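Local coordinates for protein PLP-Dependent L-Arginine Hydroxylase MppP (Streptomyces wadayamensis, PDB 6C9B) that uses pyridoxal 5'-phosphate to oxidise L-arginine, acting as an oxidase rather than an oxygenase, and binds the product 4-hydroxy-2-ketoarginine in its active site, at residues Ser21-Ala33 and Arg352-Ser365. Numbering follows the deposited sequence.
With EGV ((4S)-5-carbamimidamido-4-hydroxy-2-oxopentanoic acid), chain F.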
loop_
_atom_site.group_PDB
_atom_site.type_symbol
_atom_site.label_atom_id
_atom_site.label_comp_id
_atom_site.label_asym_id
_atom_site.label_seq_id
_atom_site.Cartn_x
_atom_site.Cartn_y
_atom_site.Cartn_z
ATOM N N SER B 21 -14.122 2.406 -17.996
ATOM C CA SER B 21 -14.695 3.067 -19.159
ATOM C C SER B 21 -13.611 3.393 -20.179
ATOM O O SER B 21 -12.470 3.705 -19.828
ATOM C CB SER B 21 -15.421 4.351 -18.746
ATOM O OG SER B 21 -15.535 5.246 -19.841
ATOM N N GLU B 22 -13.985 3.317 -21.459
ATOM C CA GLU B 22 -13.049 3.645 -22.527
ATOM C C GLU B 22 -12.664 5.121 -22.510
ATOM O O GLU B 22 -11.530 5.471 -22.863
ATOM C CB GLU B 22 -13.661 3.265 -23.885
ATOM C CG GLU B 22 -13.897 1.754 -24.061
ATOM C CD GLU B 22 -14.963 1.426 -25.108
ATOM O OE1 GLU B 22 -15.233 2.278 -25.983
ATOM O OE2 GLU B 22 -15.534 0.312 -25.055
ATOM N N LEU B 23 -13.581 6.000 -22.105
ATOM C CA LEU B 23 -13.302 7.425 -22.115
ATOM C C LEU B 23 -13.159 7.920 -20.690
ATOM O O LEU B 23 -13.834 8.863 -20.268
ATOM C CB LEU B 23 -14.389 8.186 -22.873
ATOM C CG LEU B 23 -14.509 7.703 -24.324
ATOM C CD1 LEU B 23 -15.658 8.387 -25.014
ATOM C CD2 LEU B 23 -13.239 7.974 -25.112
ATOM N N ASN B 24 -12.280 7.259 -19.948
ATOM C CA ASN B 24 -11.881 7.711 -18.616
ATOM C C ASN B 24 -10.887 8.853 -18.807
ATOM O O ASN B 24 -9.803 8.653 -19.359
ATOM C CB ASN B 24 -11.299 6.528 -17.839
ATOM C CG ASN B 24 -10.453 6.935 -16.626
ATOM O OD1 ASN B 24 -10.397 8.100 -16.229
ATOM N ND2 ASN B 24 -9.766 5.949 -16.043
ATOM N N ILE B 25 -11.286 10.077 -18.434
ATOM C CA ILE B 25 -10.353 11.210 -18.368
ATOM C C ILE B 25 -10.407 11.788 -16.959
ATOM O O ILE B 25 -10.280 13.003 -16.746
ATOM C CB ILE B 25 -10.656 12.273 -19.445
ATOM C CG1 ILE B 25 -12.145 12.673 -19.418
ATOM C CG2 ILE B 25 -10.238 11.745 -20.813
ATOM C CD1 ILE B 25 -12.446 13.955 -20.184
ATOM N N ALA B 26 -10.553 10.902 -15.979
ATOM C CA ALA B 26 -10.739 11.283 -14.591
ATOM C C ALA B 26 -9.455 11.119 -13.781
ATOM O O ALA B 26 -8.811 12.116 -13.435
ATOM C CB ALA B 26 -11.859 10.465 -13.938
ATOM N N ASP B 27 -9.081 9.887 -13.438
ATOM C CA ASP B 27 -7.945 9.751 -12.537
ATOM C C ASP B 27 -6.662 10.173 -13.248
ATOM O O ASP B 27 -6.548 10.142 -14.478
ATOM C CB ASP B 27 -7.801 8.328 -12.009
ATOM C CG ASP B 27 -7.462 7.363 -13.094
ATOM O OD1 ASP B 27 -6.329 7.445 -13.625
ATOM O OD2 ASP B 27 -8.333 6.523 -13.399
ATOM N N GLY B 28 -5.692 10.577 -12.452
ATOM C CA GLY B 28 -4.511 11.166 -13.034
ATOM C C GLY B 28 -3.427 10.200 -13.417
ATOM O O GLY B 28 -2.394 10.637 -13.935
ATOM N N HIS B 29 -3.641 8.899 -13.210
ATOM C CA HIS B 29 -2.630 7.908 -13.527
ATOM C C HIS B 29 -2.315 7.924 -15.020
ATOM O O HIS B 29 -3.114 8.369 -15.852
ATOM C CB HIS B 29 -3.102 6.514 -13.133
ATOM C CG HIS B 29 -3.332 6.363 -11.661
ATOM N ND1 HIS B 29 -3.373 5.136 -11.036
ATOM C CD2 HIS B 29 -3.544 7.286 -10.691
ATOM C CE1 HIS B 29 -3.592 5.308 -9.743
ATOM N NE2 HIS B 29 -3.693 6.603 -9.507
ATOM N N ALA B 30 -1.124 7.442 -15.357
ATOM C CA ALA B 30 -0.709 7.408 -16.757
ATOM C C ALA B 30 -1.260 6.162 -17.438
ATOM O O ALA B 30 -0.947 5.031 -17.035
ATOM C CB ALA B 30 0.813 7.463 -16.858
ATOM N N ARG B 31 -2.065 6.378 -18.481
ATOM C CA ARG B 31 -2.698 5.290 -19.206
ATOM C C ARG B 31 -2.477 5.383 -20.719
ATOM O O ARG B 31 -3.120 4.640 -21.472
ATOM C CB ARG B 31 -4.198 5.251 -18.845
ATOM C CG ARG B 31 -4.454 5.173 -17.295
ATOM C CD ARG B 31 -5.929 5.065 -16.903
ATOM N NE ARG B 31 -6.098 5.124 -15.440
ATOM C CZ ARG B 31 -5.914 4.087 -14.624
ATOM N NH1 ARG B 31 -5.548 2.903 -15.105
ATOM N NH2 ARG B 31 -6.093 4.232 -13.319
ATOM N N GLN B 32 -1.573 6.247 -21.187
ATOM C CA GLN B 32 -1.246 6.270 -22.607
ATOM C C GLN B 32 -0.433 5.029 -22.983
ATOM O O GLN B 32 0.027 4.266 -22.130
ATOM C CB GLN B 32 -0.473 7.537 -22.968
ATOM C CG GLN B 32 0.909 7.626 -22.312
ATOM C CD GLN B 32 0.917 8.348 -20.970
ATOM O OE1 GLN B 32 -0.021 8.255 -20.156
ATOM N NE2 GLN B 32 1.996 9.081 -20.727
ATOM N N ALA B 33 -0.248 4.839 -24.282
ATOM C CA ALA B 33 0.529 3.709 -24.756
ATOM C C ALA B 33 1.987 3.838 -24.329
ATOM O O ALA B 33 2.525 4.941 -24.190
ATOM C CB ALA B 33 0.456 3.618 -26.282
ATOM N N ARG B 352 -11.827 18.676 -13.924
ATOM C CA ARG B 352 -10.436 18.341 -14.206
ATOM C C ARG B 352 -10.395 17.218 -15.229
ATOM O O ARG B 352 -11.154 16.251 -15.129
ATOM C CB ARG B 352 -9.681 17.917 -12.932
ATOM C CG ARG B 352 -8.178 18.004 -13.076
ATOM C CD ARG B 352 -7.435 17.279 -11.944
ATOM N NE ARG B 352 -7.578 15.827 -12.080
ATOM C CZ ARG B 352 -6.898 14.928 -11.364
ATOM N NH1 ARG B 352 -7.095 13.636 -11.565
ATOM N NH2 ARG B 352 -6.019 15.313 -10.442
ATOM N N ILE B 353 -9.507 17.361 -16.213
ATOM C CA ILE B 353 -9.306 16.407 -17.304
ATOM C C ILE B 353 -7.913 15.799 -17.190
ATOM O O ILE B 353 -6.927 16.526 -17.015
ATOM C CB ILE B 353 -9.463 17.110 -18.664
ATOM C CG1 ILE B 353 -10.874 17.663 -18.803
ATOM C CG2 ILE B 353 -9.134 16.187 -19.823
ATOM C CD1 ILE B 353 -11.022 18.568 -20.019
ATOM N N ALA B 354 -7.834 14.473 -17.301
ATOM C CA ALA B 354 -6.565 13.758 -17.297
ATOM C C ALA B 354 -5.917 13.785 -18.671
ATOM O O ALA B 354 -6.554 13.453 -19.675
ATOM C CB ALA B 354 -6.775 12.298 -16.889
ATOM N N LEU B 355 -4.644 14.173 -18.713
ATOM C CA LEU B 355 -3.911 14.304 -19.968
ATOM C C LEU B 355 -2.999 13.113 -20.257
ATOM O O LEU B 355 -2.536 12.966 -21.397
ATOM C CB LEU B 355 -3.074 15.577 -19.957
ATOM C CG LEU B 355 -3.830 16.903 -19.806
ATOM C CD1 LEU B 355 -2.829 18.041 -19.871
ATOM C CD2 LEU B 355 -4.899 17.084 -20.882
ATOM N N SER B 356 -2.721 12.268 -19.257
ATOM C CA SER B 356 -1.881 11.085 -19.482
ATOM C C SER B 356 -2.753 9.982 -20.064
ATOM O O SER B 356 -3.079 8.983 -19.418
ATOM C CB SER B 356 -1.199 10.637 -18.198
ATOM O OG SER B 356 -0.270 11.626 -17.780
ATOM N N ARG B 357 -3.100 10.193 -21.334
ATOM C CA ARG B 357 -4.054 9.397 -22.085
ATOM C C ARG B 357 -3.596 9.404 -23.531
ATOM O O ARG B 357 -3.015 10.379 -24.001
ATOM C CB ARG B 357 -5.476 9.966 -22.035
ATOM C CG ARG B 357 -6.102 10.002 -20.658
ATOM C CD ARG B 357 -6.322 8.618 -20.167
ATOM N NE ARG B 357 -7.107 8.598 -18.934
ATOM C CZ ARG B 357 -6.613 8.769 -17.719
ATOM N NH1 ARG B 357 -5.307 8.972 -17.515
ATOM N NH2 ARG B 357 -7.440 8.729 -16.698
ATOM N N SER B 358 -3.886 8.327 -24.244
ATOM C CA SER B 358 -3.686 8.366 -25.681
ATOM C C SER B 358 -4.500 9.508 -26.271
ATOM O O SER B 358 -5.596 9.821 -25.803
ATOM C CB SER B 358 -4.071 7.022 -26.297
ATOM O OG SER B 358 -3.137 6.034 -25.893
ATOM N N THR B 359 -3.944 10.155 -27.296
ATOM C CA THR B 359 -4.529 11.397 -27.773
ATOM C C THR B 359 -5.910 11.165 -28.363
ATOM O O THR B 359 -6.795 12.011 -28.215
ATOM C CB THR B 359 -3.589 12.045 -28.792
ATOM O OG1 THR B 359 -2.304 12.237 -28.183
ATOM C CG2 THR B 359 -4.111 13.393 -29.248
ATOM N N GLU B 360 -6.119 10.018 -29.010
ATOM C CA GLU B 360 -7.375 9.784 -29.717
ATOM C C GLU B 360 -8.567 9.695 -28.773
ATOM O O GLU B 360 -9.567 10.397 -29.004
ATOM C CB GLU B 360 -7.231 8.534 -30.604
ATOM C CG GLU B 360 -6.176 8.684 -31.718
ATOM C CD GLU B 360 -4.714 8.492 -31.259
ATOM O OE1 GLU B 360 -4.445 8.188 -30.068
ATOM O OE2 GLU B 360 -3.820 8.652 -32.122
ATOM N N PRO B 361 -8.546 8.893 -27.706
ATOM C CA PRO B 361 -9.670 8.944 -26.759
ATOM C C PRO B 361 -9.748 10.256 -25.991
ATOM O O PRO B 361 -10.848 10.686 -25.622
ATOM C CB PRO B 361 -9.401 7.754 -25.827
ATOM C CG PRO B 361 -7.954 7.466 -25.962
ATOM C CD PRO B 361 -7.575 7.844 -27.361
ATOM N N LEU B 362 -8.622 10.918 -25.730
ATOM C CA LEU B 362 -8.700 12.253 -25.148
ATOM C C LEU B 362 -9.422 13.209 -26.092
ATOM O O LEU B 362 -10.348 13.924 -25.685
ATOM C CB LEU B 362 -7.299 12.759 -24.820
ATOM C CG LEU B 362 -7.220 14.176 -24.270
ATOM C CD1 LEU B 362 -7.889 14.281 -22.923
ATOM C CD2 LEU B 362 -5.760 14.565 -24.164
ATOM N N GLU B 363 -9.013 13.220 -27.366
ATOM C CA GLU B 363 -9.669 14.035 -28.383
ATOM C C GLU B 363 -11.166 13.756 -28.411
ATOM O O GLU B 363 -11.983 14.684 -28.448
ATOM C CB GLU B 363 -9.059 13.754 -29.767
ATOM C CG GLU B 363 -8.201 14.862 -30.348
ATOM C CD GLU B 363 -7.290 14.388 -31.486
ATOM O OE1 GLU B 363 -7.361 13.199 -31.876
ATOM O OE2 GLU B 363 -6.493 15.210 -31.985
ATOM N N LYS B 364 -11.542 12.472 -28.412
ATOM C CA LYS B 364 -12.959 12.123 -28.457
ATOM C C LYS B 364 -13.691 12.681 -27.251
ATOM O O LYS B 364 -14.804 13.202 -27.377
ATOM C CB LYS B 364 -13.149 10.609 -28.509
ATOM C CG LYS B 364 -12.825 9.955 -29.819
ATOM C CD LYS B 364 -13.096 8.447 -29.736
ATOM C CE LYS B 364 -13.309 7.826 -31.109
ATOM N NZ LYS B 364 -14.623 8.209 -31.710
ATOM N N SER B 365 -13.091 12.543 -26.059
ATOM C CA SER B 365 -13.740 12.991 -24.832
ATOM C C SER B 365 -13.971 14.493 -24.819
ATOM O O SER B 365 -15.021 14.960 -24.358
ATOM C CB SER B 365 -12.890 12.598 -23.627
ATOM O OG SER B 365 -12.750 11.203 -23.578
HETATM C C10 EGV F . -5.297 11.935 -9.169
HETATM C C02 EGV F . -5.666 7.796 -6.301
HETATM C C03 EGV F . -5.874 7.888 -3.814
HETATM C C06 EGV F . -4.776 8.945 -6.731
HETATM C C07 EGV F . -5.668 9.960 -7.479
HETATM C C09 EGV F . -4.935 11.276 -7.847
HETATM N N01 EGV F . -6.443 8.097 -5.107
HETATM N N04 EGV F . -6.636 8.173 -2.654
HETATM N N05 EGV F . -4.632 7.467 -3.699
HETATM O O08 EGV F . -3.795 8.484 -7.569
HETATM O O11 EGV F . -4.603 12.870 -9.520
HETATM O O12 EGV F . -6.252 11.539 -9.865
HETATM O O13 EGV F . -4.090 11.791 -7.121
HETATM O O HOH W 1 -9.178 14.556 -14.081
HETATM O O HOH W 2 -3.321 12.336 -16.296
HETATM O O HOH W 3 -0.109 11.342 -15.035
HETATM O O HOH W 4 -5.099 6.128 -22.873
#
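Arg352 and Gly28 meet at the carboxylate of the bound product EGV, consistent with the substrate-carboxylate site of the aminotransferase fold, where the N-terminal segment 21-33 wraps over the end of strand 350-354. Arg352 NH1 donates to EGV O12 (2.8 Å) and to Ala26 O (3.0 Å), while NH2 donates to EGV O11. Ala26 O, in the guanidinium plane, and a water on Arg352 NE help to fix the rotation of the group. Gly28 N also reaches EGV O12, and His29 NE2 bonds the product hydroxyl O08 at 2.7 Å; Asp227 holds the other imidazole nitrogen.

Arg357 ties the wrap together. Its chain turns about CB-CG (chi2 -66°), bringing the guanidinium back against segment 21-33: NE donates to Asn24 O (2.7 Å), and NH2 to both Asn24 OD1 and Asp27 O. Ala354 CB lies against one face, offset toward the rim, and Arg31 CD sits over the centre of the other. Asp27 OD1, salt-bridged to Arg31 NE, lies 3.5 Å from Arg357 NH2, and probably eases the closeness of the two arginines.

Apolar packing continues toward helix 359-372, with Ile25 CD1 against Ser365 CB and Ile353 CG2, and Leu23 CD2 on Pro361 CB.

Two backbone bonds also join the segments: Ala354 N to Ile25 O, and Arg31 N to Ser356 O (2.9 Å). Arg357 NH1 reaches the same Ser356 O from the opposite face of its carbonyl plane.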